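Local coordinates for protein probable chitinase (Chromobacterium violaceum, PDB 5JH8) that probably binds chitin and, as a predicted family 18 glycoside hydrolase built on a TIM barrel, is likely to hydrolyse it, at residues Ala92-Leu96 with Phe126-Leu130; Tyr172-Tyr178 with Lys211-Pro217; Pro189-Asp194 with Gly253-Leu257; Leu240-Ala246 with Phe259-Ala263; Ala283-Asn287 with Gly313-Arg317. One frame throughout, in Å; residues are numbered along the deposited sequence. Where two conformers were deposited one is given.

Interaction 1 of 5, residues Ala92-Leu96 with Phe126-Leu130; sequences AVANL and FIQVL
Both segments are regular alpha helix: 92-96 is the last part of helix 89-96, with L96 N bonded to A92 O at 2.9 Å, and 126-130 lies within helix 120-135, with L130 N bonded to F126 O at 2.8 Å. The short axes approach to 10.1 Å and run in roughly the same sense, 43° apart, with a signed crossing angle of -43°. The CA atoms come nearest at V93 and L130, 5.4 Å apart. V93 (chi1 t) is the central residue: its CG2 lies 3.9 Å from V129 CG1, 3.9 Å from F126 CE1 and 4.2 Å from L130 CB, while V93 CG1 comes within 4.1 Å of L130 CA. F126 takes chi1 t with chi2 63°, which carries its ring in towards the partner helix. There L96 CD1 meets the ring edge at F126 CZ, 3.9 Å away, and A92 CB stands 4.2 Å from F126 CE1. One turn along, L130 (t, p) brings CD1 to 4.0 Å from L96 CB. This is helix-helix packing on the outer layer of the TIM barrel; I127 and L130 also touch V110 of strand 107-111, and V84 of helix 78-85 meets A92 and F126. No hydrogen bond crosses between the segments, so the contact rests on apolar packing, most of it buried, with 261 Å² covered in total.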
# COMPACT_ATOMS: atom_id res chain seq x y z
N ALA A 92 0.36 -22.68 5.92
CA ALA A 92 0.39 -21.23 5.88
C ALA A 92 -0.79 -20.63 6.62
O ALA A 92 -0.62 -19.65 7.34
CB ALA A 92 0.40 -20.75 4.43
N VAL A 93 -1.99 -21.17 6.42
CA VAL A 93 -3.18 -20.61 7.07
C VAL A 93 -3.05 -20.73 8.58
O VAL A 93 -3.20 -19.76 9.32
CB VAL A 93 -4.45 -21.29 6.54
CG1 VAL A 93 -5.64 -20.92 7.41
CG2 VAL A 93 -4.72 -20.89 5.11
N ALA A 94 -2.74 -21.94 9.06
CA ALA A 94 -2.62 -22.12 10.50
C ALA A 94 -1.52 -21.25 11.08
O ALA A 94 -1.66 -20.69 12.18
CB ALA A 94 -2.35 -23.58 10.85
N ASN A 95 -0.40 -21.16 10.37
CA ASN A 95 0.74 -20.40 10.87
C ASN A 95 0.45 -18.90 10.89
O ASN A 95 0.94 -18.20 11.77
CB ASN A 95 2.00 -20.71 10.07
CG ASN A 95 2.54 -22.11 10.35
OD1 ASN A 95 2.18 -22.71 11.36
ND2 ASN A 95 3.39 -22.62 9.47
N LEU A 96 -0.29 -18.40 9.91
CA LEU A 96 -0.63 -16.99 9.91
C LEU A 96 -1.56 -16.66 11.07
O LEU A 96 -1.43 -15.61 11.71
CB LEU A 96 -1.26 -16.59 8.58
CG LEU A 96 -0.23 -16.45 7.45
CD1 LEU A 96 -0.89 -16.47 6.07
CD2 LEU A 96 0.63 -15.20 7.62
N PHE A 126 -6.90 -19.56 -1.33
CA PHE A 126 -6.08 -19.34 -0.14
C PHE A 126 -6.67 -18.24 0.73
O PHE A 126 -6.79 -18.40 1.95
CB PHE A 126 -4.65 -19.01 -0.56
CG PHE A 126 -3.79 -18.43 0.54
CD1 PHE A 126 -3.48 -19.14 1.68
CD2 PHE A 126 -3.27 -17.14 0.43
CE1 PHE A 126 -2.68 -18.58 2.67
CE2 PHE A 126 -2.49 -16.59 1.41
CZ PHE A 126 -2.19 -17.30 2.52
N ILE A 127 -7.05 -17.12 0.12
CA ILE A 127 -7.61 -16.00 0.86
C ILE A 127 -8.97 -16.36 1.45
O ILE A 127 -9.28 -15.95 2.58
CB ILE A 127 -7.64 -14.76 -0.06
CG1 ILE A 127 -6.19 -14.30 -0.35
CG2 ILE A 127 -8.47 -13.65 0.55
CD1 ILE A 127 -5.34 -14.00 0.87
N GLN A 128 -9.78 -17.14 0.75
CA GLN A 128 -11.05 -17.62 1.32
C GLN A 128 -10.81 -18.43 2.59
O GLN A 128 -11.47 -18.22 3.62
CB GLN A 128 -11.78 -18.47 0.29
CG GLN A 128 -12.37 -17.68 -0.86
CD GLN A 128 -12.81 -18.55 -2.04
OE1 GLN A 128 -12.49 -19.74 -2.10
NE2 GLN A 128 -13.52 -17.95 -2.98
N VAL A 129 -9.90 -19.40 2.51
CA VAL A 129 -9.63 -20.27 3.65
C VAL A 129 -9.02 -19.46 4.79
O VAL A 129 -9.39 -19.63 5.95
CB VAL A 129 -8.72 -21.43 3.21
CG1 VAL A 129 -8.29 -22.28 4.40
CG2 VAL A 129 -9.42 -22.28 2.17
N LEU A 130 -8.08 -18.57 4.47
CA LEU A 130 -7.42 -17.76 5.48
C LEU A 130 -8.42 -16.84 6.16
O LEU A 130 -8.40 -16.70 7.40
CB LEU A 130 -6.29 -16.97 4.83
CG LEU A 130 -5.53 -16.04 5.77
CD1 LEU A 130 -4.87 -16.78 6.91
CD2 LEU A 130 -4.54 -15.19 4.99

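Interaction 2 of 5, residues Tyr172-Tyr178 with Lys211-Pro217; sequences YLQIMSY and KILNGIP. With HIS (histidine), chain F.
Two neighbouring parallel strands of the TIM barrel, joined through helix 193-206 as a beta-alpha-beta unit, pair here: 172-176 with 212-217, axes 4.9 Å apart at 26°. L173 bridges I212 (CA-CA 5.1 Å) and Q174 bridges L213 (CA-CA 4.9 Å). The ladder is L173 N to K211 O, 2.8 Å; L213 N to L173 O, 2.9 Å; and I175 N to L213 O, 2.9 Å. It stops at I175 O, which instead accepts S177 N at 2.7 Å as inverse gamma turns centred on M176 and S177 bend the chain. S177 OG (chi1 p) then donates to G215 O at 2.7 Å. A CB on G215 would clash with I175 O and Y178 CE2. Outside the pair, N214 OD1 meets T294, N214 ND2 reaches K282 O, and K211 NZ bonds G167 O and A170 O. Q174 OE1 bonds S144, and Q174 NE2 bonds S295 and, at 3.0 Å, Y178 OH. In the ligand pocket the bound histidine, also held by D111, places NE2 2.7 Å from Y178 OH in a hydrogen bond.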
# COMPACT_ATOMS: atom_id res chain seq x y z
N TYR A 172 -10.89 -6.24 4.34
CA TYR A 172 -10.56 -5.11 3.50
C TYR A 172 -9.63 -5.56 2.38
O TYR A 172 -8.77 -6.43 2.58
CB TYR A 172 -9.80 -4.03 4.27
CG TYR A 172 -10.55 -3.41 5.41
CD1 TYR A 172 -11.39 -2.32 5.19
CD2 TYR A 172 -10.42 -3.90 6.71
CE1 TYR A 172 -12.07 -1.72 6.23
CE2 TYR A 172 -11.10 -3.32 7.75
CZ TYR A 172 -11.92 -2.22 7.50
OH TYR A 172 -12.59 -1.64 8.56
N LEU A 173 -9.79 -4.93 1.22
CA LEU A 173 -8.74 -4.90 0.21
C LEU A 173 -8.04 -3.56 0.31
O LEU A 173 -8.70 -2.50 0.28
CB LEU A 173 -9.27 -5.07 -1.22
CG LEU A 173 -10.11 -6.32 -1.45
CD1 LEU A 173 -10.44 -6.47 -2.91
CD2 LEU A 173 -9.41 -7.59 -0.94
N GLN A 174 -6.71 -3.60 0.44
CA GLN A 174 -5.88 -2.40 0.45
C GLN A 174 -5.48 -2.20 -1.01
O GLN A 174 -4.59 -2.89 -1.52
CB GLN A 174 -4.70 -2.58 1.41
CG GLN A 174 -3.87 -1.33 1.60
CD GLN A 174 -2.63 -1.23 0.73
OE1 GLN A 174 -1.96 -2.22 0.45
NE2 GLN A 174 -2.30 -0.01 0.36
N ILE A 175 -6.15 -1.27 -1.68
CA ILE A 175 -5.90 -1.05 -3.10
C ILE A 175 -4.69 -0.14 -3.24
O ILE A 175 -4.74 1.04 -2.84
CB ILE A 175 -7.12 -0.45 -3.80
CG1 ILE A 175 -8.27 -1.46 -3.77
CG2 ILE A 175 -6.75 -0.03 -5.23
CD1 ILE A 175 -9.48 -1.03 -4.55
N MSE A 176 -3.62 -0.67 -3.82
CA MSE A 176 -2.35 0.04 -3.89
C MSE A 176 -2.40 1.05 -5.04
O MSE A 176 -1.73 0.87 -6.09
CB MSE A 176 -1.20 -0.95 -4.07
CG MSE A 176 -1.09 -1.88 -2.89
SE MSE A 176 0.16 -3.35 -3.17
CE MSE A 176 1.61 -2.33 -3.96
N SER A 177 -3.23 2.08 -4.86
CA SER A 177 -3.44 3.10 -5.88
C SER A 177 -2.30 4.12 -5.88
O SER A 177 -2.50 5.33 -5.70
CB SER A 177 -4.80 3.76 -5.73
OG SER A 177 -5.05 4.23 -4.43
N TYR A 178 -1.11 3.58 -6.12
CA TYR A 178 0.12 4.33 -6.30
C TYR A 178 1.02 3.48 -7.20
O TYR A 178 0.71 2.34 -7.52
CB TYR A 178 0.76 4.75 -4.96
CG TYR A 178 0.65 3.75 -3.83
CD1 TYR A 178 1.40 2.59 -3.82
CD2 TYR A 178 -0.21 3.98 -2.76
CE1 TYR A 178 1.30 1.67 -2.78
CE2 TYR A 178 -0.30 3.08 -1.72
CZ TYR A 178 0.45 1.94 -1.73
OH TYR A 178 0.32 1.10 -0.66
N LYS A 211 -15.46 -2.32 2.30
CA LYS A 211 -14.32 -3.20 2.41
C LYS A 211 -13.13 -2.76 1.58
O LYS A 211 -12.17 -3.50 1.46
CB LYS A 211 -14.72 -4.62 1.99
CG LYS A 211 -15.76 -5.27 2.84
CD LYS A 211 -15.97 -6.68 2.32
CE LYS A 211 -16.11 -7.66 3.44
NZ LYS A 211 -16.14 -9.04 2.92
N ILE A 212 -13.20 -1.59 0.96
CA ILE A 212 -12.11 -1.07 0.15
C ILE A 212 -11.41 0.05 0.90
O ILE A 212 -12.05 0.95 1.45
CB ILE A 212 -12.65 -0.57 -1.20
CG1 ILE A 212 -13.26 -1.72 -2.02
CG2 ILE A 212 -11.57 0.19 -1.98
CD1 ILE A 212 -12.31 -2.80 -2.41
N LEU A 213 -10.08 0.00 0.89
CA LEU A 213 -9.23 1.13 1.25
C LEU A 213 -8.54 1.60 -0.02
O LEU A 213 -7.99 0.78 -0.76
CB LEU A 213 -8.15 0.73 2.27
CG LEU A 213 -8.60 -0.06 3.49
CD1 LEU A 213 -7.39 -0.54 4.23
CD2 LEU A 213 -9.50 0.78 4.39
N ASN A 214 -8.55 2.92 -0.30
CA ASN A 214 -7.65 3.42 -1.32
C ASN A 214 -6.26 3.58 -0.72
O ASN A 214 -6.02 3.33 0.46
CB ASN A 214 -8.19 4.65 -2.03
CG ASN A 214 -8.20 5.89 -1.17
OD1 ASN A 214 -8.27 5.82 0.04
ND2 ASN A 214 -8.16 7.06 -1.82
N GLY A 215 -5.33 3.96 -1.58
CA GLY A 215 -3.93 4.13 -1.20
C GLY A 215 -3.41 5.48 -1.64
O GLY A 215 -3.65 5.91 -2.78
N ILE A 216 -2.68 6.13 -0.75
CA ILE A 216 -2.12 7.46 -1.01
C ILE A 216 -0.63 7.42 -0.69
O ILE A 216 -0.25 7.01 0.41
CB ILE A 216 -2.80 8.56 -0.18
CG1 ILE A 216 -4.32 8.49 -0.36
CG2 ILE A 216 -2.22 9.92 -0.52
CD1 ILE A 216 -5.09 9.47 0.54
N PRO A 217 0.23 7.81 -1.64
CA PRO A 217 1.67 7.77 -1.39
C PRO A 217 2.15 9.02 -0.68
O PRO A 217 1.72 10.14 -0.98
CB PRO A 217 2.24 7.71 -2.81
CG PRO A 217 1.26 8.58 -3.61
CD PRO A 217 -0.10 8.28 -3.01
N HIS F . 6.13 -1.48 -2.44
CA HIS F . 6.27 -2.13 -1.14
C HIS F . 7.58 -2.90 -1.09
O HIS F . 8.15 -3.28 -2.12
CB HIS F . 5.08 -3.05 -0.86
CG HIS F . 3.80 -2.32 -0.60
ND1 HIS F . 2.71 -2.92 0.00
CD2 HIS F . 3.42 -1.05 -0.88
CE1 HIS F . 1.73 -2.04 0.11
NE2 HIS F . 2.12 -0.90 -0.44
OXT HIS F . 8.10 -3.15 -0.01

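Interaction 3 of 5, residues Pro189-Asp194 with Gly253-Leu257; sequences PVAGSD and GTHSL
G253, at the exposed end, has its carbonyl O 3.8 Å from D194 CB and 3.8 Å from S193 OG. T254 does most of the joining. Its CA is 4.6 Å from that of G192, and its carbonyl O accepts S193 N at 2.9 Å, nearly straight at 167°, with a CA-H...O contact from G192 CA at 3.5 Å. T254 CG2 lies 3.5 Å from D194 OD1, and T254 OG1, which bonds D251, lies 3.7 Å from P189 CG. G192 is the N-cap of helix 193-206, so the T254 carbonyl takes up an amide of the helix's first turn, where no preceding turn supplies an acceptor. H255 has left-handed backbone angles (43/59) and, with S256, faces D251 in a G1 beta bulge. This bulge closes the turn between strands 249-251 and 256-262, in the part of the chain inserted between the barrel strands 212-222 and 293-297. The edge of the H255 ring faces S193, with CD2 3.4 Å from OG; its ND1 bonds Y250. S256 (chi1 m) turns back so that S256 OG donates to T254 O at 2.9 Å. S256 OG also packs 3.6 Å from P189 CB. Water 1 donates to S256 OG at 2.7 Å and accepts from A191 N at 2.9 Å.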
# COMPACT_ATOMS: atom_id res chain seq x y z
N PRO A 189 2.16 10.84 -13.49
CA PRO A 189 1.58 10.78 -12.15
C PRO A 189 1.79 9.41 -11.51
O PRO A 189 1.60 8.36 -12.14
CB PRO A 189 0.09 11.05 -12.41
CG PRO A 189 0.08 11.89 -13.65
CD PRO A 189 1.23 11.38 -14.49
N VAL A 190 2.13 9.45 -10.23
CA VAL A 190 2.34 8.23 -9.45
C VAL A 190 1.04 7.69 -8.87
O VAL A 190 0.90 6.49 -8.65
CB VAL A 190 3.38 8.53 -8.35
CG1 VAL A 190 3.58 7.33 -7.45
CG2 VAL A 190 4.69 8.95 -9.00
N ALA A 191 0.08 8.57 -8.63
CA ALA A 191 -1.20 8.22 -8.04
C ALA A 191 -2.25 9.17 -8.61
O ALA A 191 -2.98 9.84 -7.88
CB ALA A 191 -1.13 8.29 -6.51
N GLY A 192 -2.35 9.22 -9.93
CA GLY A 192 -3.24 10.17 -10.57
C GLY A 192 -4.69 9.91 -10.19
O GLY A 192 -5.14 8.76 -10.13
N SER A 193 -5.44 10.99 -9.95
CA SER A 193 -6.80 10.85 -9.46
C SER A 193 -7.73 10.24 -10.49
O SER A 193 -8.70 9.57 -10.12
CB SER A 193 -7.34 12.21 -9.04
OG SER A 193 -7.27 13.15 -10.09
N ASP A 194 -7.48 10.49 -11.78
CA ASP A 194 -8.32 9.91 -12.83
C ASP A 194 -8.16 8.39 -12.87
O ASP A 194 -9.15 7.64 -12.89
CB ASP A 194 -8.04 10.59 -14.18
CG ASP A 194 -6.58 10.56 -14.61
OD1 ASP A 194 -5.66 10.29 -13.82
OD2 ASP A 194 -6.35 10.85 -15.81
N GLY A 253 -6.20 17.71 -13.94
CA GLY A 253 -6.85 16.51 -14.45
C GLY A 253 -6.46 15.25 -13.72
O GLY A 253 -7.22 14.27 -13.74
N THR A 254 -5.29 15.23 -13.09
CA THR A 254 -4.83 14.06 -12.35
C THR A 254 -4.57 14.37 -10.88
O THR A 254 -4.07 13.50 -10.15
CB THR A 254 -3.55 13.48 -12.96
OG1 THR A 254 -2.46 14.38 -12.75
CG2 THR A 254 -3.72 13.19 -14.44
N HIS A 255 -4.85 15.59 -10.43
CA HIS A 255 -4.53 16.02 -9.07
C HIS A 255 -3.14 15.57 -8.67
O HIS A 255 -2.93 14.87 -7.68
CB HIS A 255 -5.59 15.61 -8.06
CG HIS A 255 -6.84 16.41 -8.17
ND1 HIS A 255 -6.92 17.71 -7.72
CD2 HIS A 255 -8.02 16.14 -8.77
CE1 HIS A 255 -8.12 18.18 -7.99
NE2 HIS A 255 -8.81 17.25 -8.63
N SER A 256 -2.15 16.01 -9.46
CA SER A 256 -0.76 15.64 -9.23
C SER A 256 0.11 16.85 -9.49
O SER A 256 -0.23 17.70 -10.31
CB SER A 256 -0.38 14.46 -10.13
OG SER A 256 -1.21 13.34 -9.89
N LEU A 257 1.24 16.91 -8.80
CA LEU A 257 2.18 18.01 -8.90
C LEU A 257 3.38 17.57 -9.73
O LEU A 257 3.92 16.48 -9.50
CB LEU A 257 2.63 18.44 -7.51
CG LEU A 257 3.42 19.73 -7.46
CD1 LEU A 257 2.50 20.93 -7.65
CD2 LEU A 257 4.18 19.83 -6.14
O HOH W 1 -0.12 11.44 -8.28

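Interaction 4 of 5, residues Leu240-Ala246 with Phe259-Ala263; sequences LIARYGA and FNYGA
This is an aromatic helix-on-strand contact, in which helix 237-244 packs on strand 256-262 well out from the barrel, in the subdomain inserted between barrel strands 212-222 and 293-297; the centre of the contact lies about 28 Å from the centre of the chain. The axes of 240-244 and 259-262 lie 9.2 Å apart at 43°, and the backbones come nearest where Y244 CA lies 6.3 Å from Y261 CA. The helix ends in a Schellman motif: G245 is C-prime with positive phi (59/38), A246 N bonds I241 O at 3.0 Å, and G245 N reaches A242 O weakly at 3.3 Å. The strand is extended, and F259 and Y261, both chi1 p, point to the helix while N260 points away. Y244 (chi1 m) and Y261 form an offset stack, centroids 3.9 Å apart and planes at 18°. I241 CG1 sits over the F259 face, 3.7 Å from its centroid, in a CH-pi contact. L240 CD2 lies 4.0 Å from both F259 CZ and Y261 CE2, and A246 CB is 3.8 Å from F259 CD2. Water 2 donates to Y261 OH at 2.7 Å and is 3.2 Å from Y244 OH; Y261 OH also bonds D222. With no direct hydrogen bond across, stacking and apolar packing hold the pair, and water links the tyrosine hydroxyls.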
# COMPACT_ATOMS: atom_id res chain seq x y z
N LEU A 240 13.79 20.21 -2.68
CA LEU A 240 14.25 19.99 -4.04
C LEU A 240 13.79 21.13 -4.96
O LEU A 240 14.57 21.64 -5.77
CB LEU A 240 13.78 18.64 -4.55
CG LEU A 240 14.32 18.22 -5.92
CD1 LEU A 240 15.83 18.05 -5.91
CD2 LEU A 240 13.65 16.94 -6.35
N ILE A 241 12.53 21.52 -4.84
CA ILE A 241 12.03 22.68 -5.58
C ILE A 241 12.92 23.88 -5.32
O ILE A 241 13.32 24.59 -6.25
CB ILE A 241 10.56 22.94 -5.21
CG1 ILE A 241 9.70 21.78 -5.72
CG2 ILE A 241 10.08 24.27 -5.76
CD1 ILE A 241 8.25 21.84 -5.23
N ALA A 242 13.27 24.12 -4.05
CA ALA A 242 14.05 25.30 -3.70
C ALA A 242 15.48 25.19 -4.21
O ALA A 242 16.06 26.19 -4.64
CB ALA A 242 14.03 25.48 -2.19
N ARG A 243 16.06 23.99 -4.17
CA ARG A 243 17.43 23.82 -4.65
C ARG A 243 17.58 24.31 -6.08
O ARG A 243 18.57 24.98 -6.41
CB ARG A 243 17.84 22.35 -4.53
CG ARG A 243 19.24 22.08 -5.02
CD ARG A 243 19.61 20.62 -4.95
NE ARG A 243 20.92 20.37 -5.54
CZ ARG A 243 21.44 19.16 -5.74
NH1 ARG A 243 20.76 18.07 -5.39
NH2 ARG A 243 22.64 19.04 -6.28
N TYR A 244 16.61 24.02 -6.94
CA TYR A 244 16.70 24.33 -8.36
C TYR A 244 15.84 25.52 -8.76
O TYR A 244 15.82 25.87 -9.94
CB TYR A 244 16.32 23.10 -9.18
CG TYR A 244 17.32 21.99 -9.04
CD1 TYR A 244 18.53 22.04 -9.72
CD2 TYR A 244 17.07 20.90 -8.22
CE1 TYR A 244 19.46 21.03 -9.59
CE2 TYR A 244 18.00 19.88 -8.09
CZ TYR A 244 19.20 19.96 -8.78
OH TYR A 244 20.12 18.95 -8.65
N GLY A 245 15.14 26.14 -7.81
CA GLY A 245 14.26 27.24 -8.14
C GLY A 245 13.17 26.87 -9.13
O GLY A 245 12.81 27.69 -9.98
N ALA A 246 12.63 25.66 -9.01
CA ALA A 246 11.63 25.16 -9.94
C ALA A 246 10.27 25.80 -9.69
O ALA A 246 9.96 26.24 -8.58
CB ALA A 246 11.52 23.64 -9.80
N PHE A 259 7.20 19.01 -11.71
CA PHE A 259 8.17 20.06 -12.01
C PHE A 259 9.37 19.43 -12.69
O PHE A 259 9.56 18.22 -12.65
CB PHE A 259 8.58 20.89 -10.78
CG PHE A 259 9.17 20.10 -9.64
CD1 PHE A 259 8.34 19.54 -8.67
CD2 PHE A 259 10.55 19.99 -9.47
CE1 PHE A 259 8.87 18.86 -7.61
CE2 PHE A 259 11.07 19.31 -8.38
CZ PHE A 259 10.22 18.75 -7.46
N ASN A 260 10.15 20.28 -13.33
CA ASN A 260 11.38 19.88 -13.97
C ASN A 260 12.52 20.71 -13.43
O ASN A 260 12.34 21.78 -12.85
CB ASN A 260 11.32 20.12 -15.48
CG ASN A 260 10.25 19.32 -16.14
OD1 ASN A 260 10.44 18.15 -16.49
ND2 ASN A 260 9.09 19.94 -16.33
N TYR A 261 13.73 20.20 -13.67
CA TYR A 261 14.92 20.96 -13.34
C TYR A 261 16.09 20.43 -14.15
O TYR A 261 16.09 19.28 -14.61
CB TYR A 261 15.19 20.93 -11.84
CG TYR A 261 15.55 19.58 -11.24
CD1 TYR A 261 16.86 19.16 -11.20
CD2 TYR A 261 14.58 18.76 -10.67
CE1 TYR A 261 17.21 17.95 -10.62
CE2 TYR A 261 14.92 17.55 -10.08
CZ TYR A 261 16.24 17.15 -10.07
OH TYR A 261 16.60 15.97 -9.49
N GLY A 262 17.10 21.28 -14.33
CA GLY A 262 18.32 20.89 -14.99
C GLY A 262 19.39 20.59 -13.96
O GLY A 262 19.78 21.46 -13.18
N ALA A 263 19.85 19.34 -13.96
CA ALA A 263 20.87 18.90 -13.02
C ALA A 263 22.26 19.29 -13.54
O ALA A 263 22.45 19.58 -14.72
CB ALA A 263 20.80 17.39 -12.82
O HOH W 2 19.00 16.00 -8.30

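Interaction 5 of 5, residues Ala283-Asn287 with Gly313-Arg317; sequences ASLVN and GLAQR
Hydrogen bonds first: N287 (chi1 m) turns its amide to the chain terminus, and ND2 donates to L314 O at 2.8 Å and to Q316 O at 2.7 Å. A CA-H...O contact from S284 CA to G313 O, 3.2 Å, adds to them. Two waters bridge, each donating both ways: water 3 to S284 O (3.0 Å) and Q316 O (2.8 Å), water 4 to N287 OD1 (2.9 Å) and L314 O (3.0 Å). In the fold, this packs the C-terminal tail, which follows helix 304-309, against helix 276-289 on the outside of the barrel. The helix is kinked at V286 and N287, whose amides bond back to A283 O (3.1 Å) and, weakly, S284 O. The tail makes a type I turn from G313 to Q316, closed by Q316 N to G313 O at 3.0 Å. The backbones come nearest at G313, whose CA is 4.3 Å from S284 CA; a CB there would clash with A283 CB. L314 (m, t) sets CD2 3.8 Å from V286 CG2, and N287 OD1 lies over the R317 guanidinium face, 3.7 Å from CZ.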
# COMPACT_ATOMS: atom_id res chain seq x y z
N ALA A 283 -7.85 11.57 -0.24
CA ALA A 283 -8.49 11.10 0.99
C ALA A 283 -9.99 11.33 0.97
O ALA A 283 -10.77 10.54 1.53
CB ALA A 283 -7.83 11.76 2.20
N SER A 284 -10.44 12.42 0.32
CA SER A 284 -11.86 12.72 0.25
C SER A 284 -12.62 11.68 -0.55
O SER A 284 -13.85 11.60 -0.44
CB SER A 284 -12.09 14.11 -0.35
OG SER A 284 -12.03 14.12 -1.77
N LEU A 285 -11.92 10.90 -1.37
CA LEU A 285 -12.59 9.83 -2.11
C LEU A 285 -13.17 8.77 -1.19
O LEU A 285 -14.07 8.05 -1.61
CB LEU A 285 -11.66 9.19 -3.14
CG LEU A 285 -11.18 10.17 -4.22
CD1 LEU A 285 -10.28 9.44 -5.20
CD2 LEU A 285 -12.29 10.86 -4.97
N VAL A 286 -12.69 8.67 0.05
CA VAL A 286 -13.34 7.78 1.02
C VAL A 286 -14.81 8.13 1.14
O VAL A 286 -15.68 7.26 1.07
CB VAL A 286 -12.62 7.88 2.37
CG1 VAL A 286 -13.42 7.15 3.46
CG2 VAL A 286 -11.21 7.31 2.28
N ASN A 287 -15.12 9.41 1.30
CA ASN A 287 -16.51 9.81 1.45
C ASN A 287 -17.24 9.79 0.13
O ASN A 287 -18.43 9.48 0.10
CB ASN A 287 -16.58 11.19 2.07
CG ASN A 287 -15.97 11.22 3.43
OD1 ASN A 287 -16.17 10.28 4.21
ND2 ASN A 287 -15.19 12.26 3.72
N GLY A 313 -8.96 15.98 4.06
CA GLY A 313 -9.72 15.29 3.03
C GLY A 313 -10.74 14.32 3.60
O GLY A 313 -11.86 14.22 3.09
N LEU A 314 -10.38 13.61 4.67
CA LEU A 314 -11.31 12.68 5.29
C LEU A 314 -12.52 13.39 5.84
O LEU A 314 -13.59 12.78 5.96
CB LEU A 314 -10.63 11.87 6.40
CG LEU A 314 -9.62 10.83 5.90
CD1 LEU A 314 -8.91 10.19 7.07
CD2 LEU A 314 -10.27 9.74 5.04
N ALA A 315 -12.39 14.66 6.21
CA ALA A 315 -13.51 15.41 6.76
C ALA A 315 -14.34 16.09 5.68
O ALA A 315 -15.34 16.74 6.01
CB ALA A 315 -13.00 16.46 7.75
N GLN A 316 -13.99 15.93 4.41
CA GLN A 316 -14.70 16.58 3.31
C GLN A 316 -15.87 15.72 2.86
O GLN A 316 -15.67 14.60 2.37
CB GLN A 316 -13.76 16.83 2.14
CG GLN A 316 -12.98 18.12 2.25
CD GLN A 316 -13.87 19.35 2.11
OE1 GLN A 316 -14.95 19.28 1.52
NE2 GLN A 316 -13.41 20.47 2.66
N ARG A 317 -17.08 16.25 3.01
CA ARG A 317 -18.30 15.52 2.69
C ARG A 317 -18.92 16.05 1.39
O ARG A 317 -18.53 17.10 0.89
CB ARG A 317 -19.30 15.65 3.84
CG ARG A 317 -18.76 15.21 5.19
CD ARG A 317 -18.82 13.71 5.37
NE ARG A 317 -17.87 13.23 6.37
CZ ARG A 317 -17.95 12.05 6.98
NH1 ARG A 317 -18.94 11.21 6.70
NH2 ARG A 317 -17.03 11.70 7.87
O HOH W 3 -15.79 13.91 -0.39
O HOH W 4 -14.02 9.78 6.05

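In the fold
Interaction 2 lies at the core of the barrel, its centre about 6 Å from the centre of the chain, and is a ladder of backbone bonds opening on the ligand pocket. Interaction 1 is also buried but belongs to the outer helix layer, where packing is purely apolar. Interactions 3 and 5 are partly buried and rely on carbonyl acceptors and bridging waters. Each touches interaction 2: A191 packs on P217 and S177, and A283 on I216. Helix 193-206, entered in interaction 3, connects the two strands of interaction 2. Interactions 3 and 4 share strand 256-262, its start polar and its far end aromatic. Interaction 4, partly buried too, lies farthest of the five from the chain's centre, on the opposite side from interaction 1.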